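Local coordinates for protein PaxB (Photorhabdus luminescens, PDB 6EK4) that probably forms, together with a partner protein, an alpha-helical pore in target membranes as the B component of a YaxAB-type two-component toxin, at residues T70-L75 with H334-F339; D79-L84 with Q327-I332. All coordinates share one frame; numbering follows the deposited sequence.

In the fold
Both contacts lie on the same side of the centre of this elongated, all-helical chain, about 39 Å (contact 1) and 51 Å (contact 2) from it; their centres are about 13 Å apart. Helix 326-348 serves both: its beginning meets helix 80-90 in contact 2, and residues 334-339 meet the end of helix 42-73 in contact 1. Contact 2 is nested within the loop that contact 1 closes, since both 79-84 and 327-332 fall between 75 and 334. The C-terminal helix lines the bend between two early helices, and Phe-81 touches the backbone of Leu-75, so the contacts adjoin within the helical bundle; with a single chain in the assembly, this is probably the form before pore assembly.

Contact 1. Residues T70-L75 with H334-F339; sequences TVLRQL and HKQLDF
Gln-336 divides its side-chain amide between two neighbouring helices: NE2 makes weak hydrogen bonds to Phe-312 O and Gln-315 OE1 of helix 247-321, while OE1 rests against Leu-72 CD2 of helix 42-73 at 3.5 Å. The glutamine reaches out with CG beside its own backbone N (chi1 -75°) and is extended beyond that atom, and its side chain crosses that of Leu-72 at about a right angle. The same methyl of the leucine also packs on the root of the glutamine, with Leu-72 CD2 3.8 Å from Gln-336 CB. The next residue, Leu-337, adds a second apolar contact. Leu-337 CD2 lies 3.7 Å from Leu-72 CB, and Leu-337 CG 4.1 Å from the same atom. Leu-72 is therefore met at two levels, its CB by Leu-337 and its outer methyl by Gln-336. Leu-337 CD2 additionally touches the aliphatic start of Arg-73, 4.0 Å from its CG, the two side chains crossing steeply; the arginine adds only its methylene to the contact.

The end of helix 42-73 thus packs antiparallel on helix 326-348, as in a helical bundle, and the segments come closest at Leu-72 and Leu-337, whose CA atoms are 7.2 Å apart. Behind this line Val-71 and Leu-75 turn to helix 101-141, and Leu-72 continues onto Leu-340. With no hydrogen bond between the segments, the helices are joined by van der Waals contact, and the bonds to helix 247-321, though weak, probably help set which way the Gln-336 amide is turned against the buried leucine.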
loop_
_atom_site.group_PDB
_atom_site.type_symbol
_atom_site.label_atom_id
_atom_site.label_comp_id
_atom_site.label_asym_id
_atom_site.label_seq_id
_atom_site.Cartn_x
_atom_site.Cartn_y
_atom_site.Cartn_z
ATOM N N THR A 70 0.120 -5.051 -36.406
ATOM C CA THR A 70 0.021 -4.402 -37.715
ATOM C C THR A 70 1.279 -4.625 -38.555
ATOM O O THR A 70 1.187 -4.949 -39.737
ATOM C CB THR A 70 -0.219 -2.883 -37.580
ATOM O OG1 THR A 70 -1.408 -2.646 -36.816
ATOM C CG2 THR A 70 -0.362 -2.227 -38.953
ATOM N N VAL A 71 2.444 -4.459 -37.935
ATOM C CA VAL A 71 3.726 -4.586 -38.633
ATOM C C VAL A 71 3.976 -6.023 -39.107
ATOM O O VAL A 71 4.326 -6.243 -40.268
ATOM C CB VAL A 71 4.899 -4.108 -37.740
ATOM C CG1 VAL A 71 6.244 -4.433 -38.374
ATOM C CG2 VAL A 71 4.794 -2.611 -37.476
ATOM N N LEU A 72 3.794 -6.990 -38.210
ATOM C CA LEU A 72 4.020 -8.404 -38.537
ATOM C C LEU A 72 3.012 -8.959 -39.546
ATOM O O LEU A 72 3.346 -9.853 -40.321
ATOM C CB LEU A 72 4.011 -9.269 -37.267
ATOM C CG LEU A 72 5.355 -9.490 -36.563
ATOM C CD1 LEU A 72 6.179 -8.212 -36.478
ATOM C CD2 LEU A 72 5.121 -10.072 -35.176
ATOM N N ARG A 73 1.790 -8.431 -39.537
ATOM C CA ARG A 73 0.738 -8.893 -40.452
ATOM C C ARG A 73 0.942 -8.445 -41.906
ATOM O O ARG A 73 0.295 -8.979 -42.807
ATOM C CB ARG A 73 -0.641 -8.437 -39.963
ATOM C CG ARG A 73 -1.150 -9.206 -38.751
ATOM C CD ARG A 73 -2.521 -8.746 -38.262
ATOM N NE ARG A 73 -2.684 -7.289 -38.197
ATOM C CZ ARG A 73 -3.511 -6.643 -37.369
ATOM N NH1 ARG A 73 -3.569 -5.315 -37.411
ATOM N NH2 ARG A 73 -4.280 -7.297 -36.499
ATOM N N GLN A 74 1.826 -7.475 -42.132
ATOM C CA GLN A 74 2.115 -6.998 -43.488
ATOM C C GLN A 74 3.002 -7.954 -44.295
ATOM O O GLN A 74 2.998 -7.907 -45.526
ATOM C CB GLN A 74 2.758 -5.608 -43.447
ATOM C CG GLN A 74 1.817 -4.513 -42.970
ATOM C CD GLN A 74 2.333 -3.115 -43.256
ATOM O OE1 GLN A 74 2.468 -2.294 -42.348
ATOM N NE2 GLN A 74 2.620 -2.834 -44.524
ATOM N N LEU A 75 3.751 -8.816 -43.609
ATOM C CA LEU A 75 4.696 -9.724 -44.276
ATOM C C LEU A 75 4.043 -10.933 -44.976
ATOM O O LEU A 75 4.282 -11.143 -46.166
ATOM C CB LEU A 75 5.800 -10.182 -43.307
ATOM C CG LEU A 75 7.041 -9.285 -43.251
ATOM C CD1 LEU A 75 6.677 -7.859 -42.867
ATOM C CD2 LEU A 75 8.066 -9.857 -42.285
ATOM N N HIS A 334 4.201 -16.443 -37.410
ATOM C CA HIS A 334 2.955 -16.974 -36.843
ATOM C C HIS A 334 3.070 -17.289 -35.349
ATOM O O HIS A 334 2.087 -17.179 -34.617
ATOM C CB HIS A 334 2.477 -18.207 -37.620
ATOM C CG HIS A 334 1.722 -17.871 -38.870
ATOM N ND1 HIS A 334 2.348 -17.557 -40.057
ATOM C CD2 HIS A 334 0.393 -17.790 -39.114
ATOM C CE1 HIS A 334 1.438 -17.300 -40.980
ATOM N NE2 HIS A 334 0.243 -17.434 -40.433
ATOM N N LYS A 335 4.263 -17.677 -34.905
ATOM C CA LYS A 335 4.513 -17.917 -33.482
ATOM C C LYS A 335 4.533 -16.586 -32.729
ATOM O O LYS A 335 3.968 -16.471 -31.639
ATOM C CB LYS A 335 5.833 -18.666 -33.278
ATOM C CG LYS A 335 5.909 -19.435 -31.970
ATOM C CD LYS A 335 7.328 -19.888 -31.667
ATOM C CE LYS A 335 7.404 -20.608 -30.330
ATOM N NZ LYS A 335 8.809 -20.846 -29.902
ATOM N N GLN A 336 5.186 -15.587 -33.323
ATOM C CA GLN A 336 5.211 -14.231 -32.774
ATOM C C GLN A 336 3.826 -13.585 -32.783
ATOM O O GLN A 336 3.485 -12.836 -31.869
ATOM C CB GLN A 336 6.191 -13.346 -33.551
ATOM C CG GLN A 336 7.654 -13.615 -33.237
ATOM C CD GLN A 336 8.597 -12.654 -33.940
ATOM O OE1 GLN A 336 8.172 -11.649 -34.511
ATOM N NE2 GLN A 336 9.888 -12.959 -33.898
ATOM N N LEU A 337 3.039 -13.867 -33.816
ATOM C CA LEU A 337 1.677 -13.339 -33.909
ATOM C C LEU A 337 0.748 -13.977 -32.876
ATOM O O LEU A 337 -0.034 -13.276 -32.235
ATOM C CB LEU A 337 1.112 -13.523 -35.320
ATOM C CG LEU A 337 1.574 -12.496 -36.361
ATOM C CD1 LEU A 337 1.147 -12.924 -37.757
ATOM C CD2 LEU A 337 1.046 -11.102 -36.040
ATOM N N ASP A 338 0.839 -15.297 -32.717
ATOM C CA ASP A 338 0.057 -16.012 -31.697
ATOM C C ASP A 338 0.340 -15.485 -30.291
ATOM O O ASP A 338 -0.557 -15.439 -29.448
ATOM C CB ASP A 338 0.341 -17.521 -31.744
ATOM C CG ASP A 338 -0.330 -18.215 -32.919
ATOM O OD1 ASP A 338 -0.939 -17.530 -33.770
ATOM O OD2 ASP A 338 -0.246 -19.460 -32.991
ATOM N N PHE A 339 1.589 -15.097 -30.045
ATOM C CA PHE A 339 1.980 -14.488 -28.776
ATOM C C PHE A 339 1.296 -13.137 -28.575
ATOM O O PHE A 339 0.846 -12.826 -27.472
ATOM C CB PHE A 339 3.500 -14.320 -28.715
ATOM C CG PHE A 339 3.988 -13.647 -27.464
ATOM C CD1 PHE A 339 4.079 -14.353 -26.276
ATOM C CD2 PHE A 339 4.356 -12.307 -27.475
ATOM C CE1 PHE A 339 4.527 -13.738 -25.121
ATOM C CE2 PHE A 339 4.807 -11.686 -26.323
ATOM C CZ PHE A 339 4.892 -12.403 -25.143
#

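Contact 2. Residues D79-L84 with Q327-I332; sequences DYFLTL and QDLTKI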
loop_
_atom_site.group_PDB
_atom_site.type_symbol
_atom_site.label_atom_id
_atom_site.label_comp_id
_atom_site.label_asym_id
_atom_site.label_seq_id
_atom_site.Cartn_x
_atom_site.Cartn_y
_atom_site.Cartn_z
ATOM N N ASP A 79 4.006 -11.554 -51.988
ATOM C CA ASP A 79 4.069 -12.570 -53.044
ATOM C C ASP A 79 5.264 -13.517 -52.915
ATOM O O ASP A 79 5.164 -14.692 -53.277
ATOM C CB ASP A 79 4.097 -11.909 -54.430
ATOM C CG ASP A 79 2.743 -11.349 -54.848
ATOM O OD1 ASP A 79 1.820 -11.292 -54.007
ATOM O OD2 ASP A 79 2.606 -10.966 -56.029
ATOM N N TYR A 80 6.386 -13.012 -52.405
ATOM C CA TYR A 80 7.631 -13.792 -52.382
ATOM C C TYR A 80 7.599 -15.038 -51.487
ATOM O O TYR A 80 8.351 -15.978 -51.729
ATOM C CB TYR A 80 8.850 -12.914 -52.043
ATOM C CG TYR A 80 8.718 -12.046 -50.806
ATOM C CD1 TYR A 80 8.780 -12.599 -49.529
ATOM C CD2 TYR A 80 8.559 -10.667 -50.916
ATOM C CE1 TYR A 80 8.671 -11.806 -48.400
ATOM C CE2 TYR A 80 8.447 -9.866 -49.792
ATOM C CZ TYR A 80 8.504 -10.439 -48.536
ATOM O OH TYR A 80 8.393 -9.647 -47.415
ATOM N N PHE A 81 6.733 -15.057 -50.476
ATOM C CA PHE A 81 6.618 -16.228 -49.594
ATOM C C PHE A 81 6.209 -17.496 -50.346
ATOM O O PHE A 81 6.773 -18.567 -50.113
ATOM C CB PHE A 81 5.632 -15.963 -48.450
ATOM C CG PHE A 81 6.255 -15.288 -47.261
ATOM C CD1 PHE A 81 7.051 -16.009 -46.382
ATOM C CD2 PHE A 81 6.048 -13.936 -47.020
ATOM C CE1 PHE A 81 7.630 -15.397 -45.284
ATOM C CE2 PHE A 81 6.625 -13.319 -45.922
ATOM C CZ PHE A 81 7.416 -14.049 -45.054
ATOM N N LEU A 82 5.238 -17.368 -51.246
ATOM C CA LEU A 82 4.728 -18.514 -52.003
ATOM C C LEU A 82 5.603 -18.798 -53.224
ATOM O O LEU A 82 5.939 -19.952 -53.495
ATOM C CB LEU A 82 3.275 -18.270 -52.437
ATOM C CG LEU A 82 2.344 -19.489 -52.476
ATOM C CD1 LEU A 82 0.968 -19.079 -52.982
ATOM C CD2 LEU A 82 2.906 -20.621 -53.326
ATOM N N THR A 83 5.973 -17.749 -53.955
ATOM C CA THR A 83 6.713 -17.908 -55.211
ATOM C C THR A 83 8.164 -18.371 -55.030
ATOM O O THR A 83 8.746 -18.928 -55.960
ATOM C CB THR A 83 6.692 -16.615 -56.051
ATOM O OG1 THR A 83 7.096 -15.506 -55.241
ATOM C CG2 THR A 83 5.296 -16.355 -56.598
ATOM N N LEU A 84 8.746 -18.146 -53.852
ATOM C CA LEU A 84 10.097 -18.649 -53.562
ATOM C C LEU A 84 10.102 -20.169 -53.403
ATOM O O LEU A 84 11.042 -20.834 -53.841
ATOM C CB LEU A 84 10.694 -17.986 -52.315
ATOM C CG LEU A 84 11.289 -16.584 -52.496
ATOM C CD1 LEU A 84 11.614 -15.968 -51.142
ATOM C CD2 LEU A 84 12.526 -16.618 -53.380
ATOM N N GLN A 327 10.301 -20.621 -45.533
ATOM C CA GLN A 327 9.197 -21.283 -44.837
ATOM C C GLN A 327 9.402 -21.343 -43.321
ATOM O O GLN A 327 8.438 -21.499 -42.570
ATOM C CB GLN A 327 8.988 -22.691 -45.401
ATOM C CG GLN A 327 7.630 -23.297 -45.073
ATOM C CD GLN A 327 7.276 -24.473 -45.968
ATOM O OE1 GLN A 327 7.591 -24.485 -47.161
ATOM N NE2 GLN A 327 6.605 -25.467 -45.395
ATOM N N ASP A 328 10.653 -21.229 -42.879
ATOM C CA ASP A 328 10.966 -21.137 -41.453
ATOM C C ASP A 328 10.483 -19.796 -40.901
ATOM O O ASP A 328 9.873 -19.742 -39.834
ATOM C CB ASP A 328 12.473 -21.290 -41.223
ATOM C CG ASP A 328 12.827 -21.516 -39.763
ATOM O OD1 ASP A 328 13.707 -20.795 -39.247
ATOM O OD2 ASP A 328 12.229 -22.415 -39.133
ATOM N N LEU A 329 10.757 -18.725 -41.644
ATOM C CA LEU A 329 10.308 -17.374 -41.294
ATOM C C LEU A 329 8.789 -17.289 -41.128
ATOM O O LEU A 329 8.298 -16.569 -40.258
ATOM C CB LEU A 329 10.770 -16.378 -42.365
ATOM C CG LEU A 329 10.380 -14.906 -42.202
ATOM C CD1 LEU A 329 10.824 -14.364 -40.852
ATOM C CD2 LEU A 329 10.975 -14.080 -43.333
ATOM N N THR A 330 8.053 -18.019 -41.965
ATOM C CA THR A 330 6.592 -18.077 -41.876
ATOM C C THR A 330 6.133 -18.647 -40.529
ATOM O O THR A 330 5.107 -18.224 -39.992
ATOM C CB THR A 330 5.991 -18.918 -43.025
ATOM O OG1 THR A 330 6.381 -18.357 -44.284
ATOM C CG2 THR A 330 4.466 -18.954 -42.947
ATOM N N LYS A 331 6.892 -19.598 -39.989
ATOM C CA LYS A 331 6.598 -20.167 -38.672
ATOM C C LYS A 331 6.929 -19.173 -37.556
ATOM O O LYS A 331 6.179 -19.054 -36.586
ATOM C CB LYS A 331 7.381 -21.466 -38.453
ATOM C CG LYS A 331 6.810 -22.351 -37.351
ATOM C CD LYS A 331 7.900 -23.044 -36.546
ATOM C CE LYS A 331 8.502 -22.107 -35.509
ATOM N NZ LYS A 331 9.670 -22.715 -34.813
ATOM N N ILE A 332 8.051 -18.467 -37.700
ATOM C CA ILE A 332 8.494 -17.486 -36.704
ATOM C C ILE A 332 7.487 -16.342 -36.578
ATOM O O ILE A 332 7.189 -15.896 -35.471
ATOM C CB ILE A 332 9.887 -16.898 -37.045
ATOM C CG1 ILE A 332 10.958 -17.998 -37.102
ATOM C CG2 ILE A 332 10.291 -15.826 -36.038
ATOM C CD1 ILE A 332 11.084 -18.831 -35.843
#
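Phe-81 alone carries the contact of residues 79-84 with residues 327-332. Its CB points toward the other segment, and with chi1 at -86° the ring is carried outward to Leu-329 and Thr-330. On the way out from CG, Phe-81 CD1 meets Thr-330 OG1 at 3.2 Å. The next atom, Phe-81 CE1, is shared: Thr-330 OG1 is 3.4 Å away, and Leu-329 CD2 lies at 4.1 Å. At the tip, Phe-81 CZ has moved past the threonine and packs on the same methyl, Leu-329 CD2, at 4.0 Å. On the other edge of the ring, Phe-81 CE2 lies against Leu-75 O, as packing and not a hydrogen bond. Both partners in helix 326-348 approach the ring obliquely. The Leu-329 side chain runs roughly perpendicular to that of Phe-81, while those of Phe-81 and Thr-330 pass alongside each other, pointing opposite ways.

The threonine's hydroxyl sits beside its own backbone N (chi1 -58°), where it also makes a weak hydrogen bond back to Gln-326 O while lying against the ring. The first turn of helix 80-90 is tied by Asp-79 O, which accepts from Thr-83 N at 3.2 Å and from Thr-83 OG1 at 2.9 Å, the hydroxyl standing above the carbonyl plane.

Among the neighbouring helices, Phe-81 extends to Ile-333, Leu-329 is backed by Leu-115 of helix 101-141 and Leu-316 of helix 247-321, and Tyr-80 OH is hydrogen-bonded to Asp-118 OD2 of helix 101-141. Helix 80-90 thus packs on helix 101-141 through Tyr-80 and Thr-83 and on helix 326-348 through Phe-81 and Leu-84.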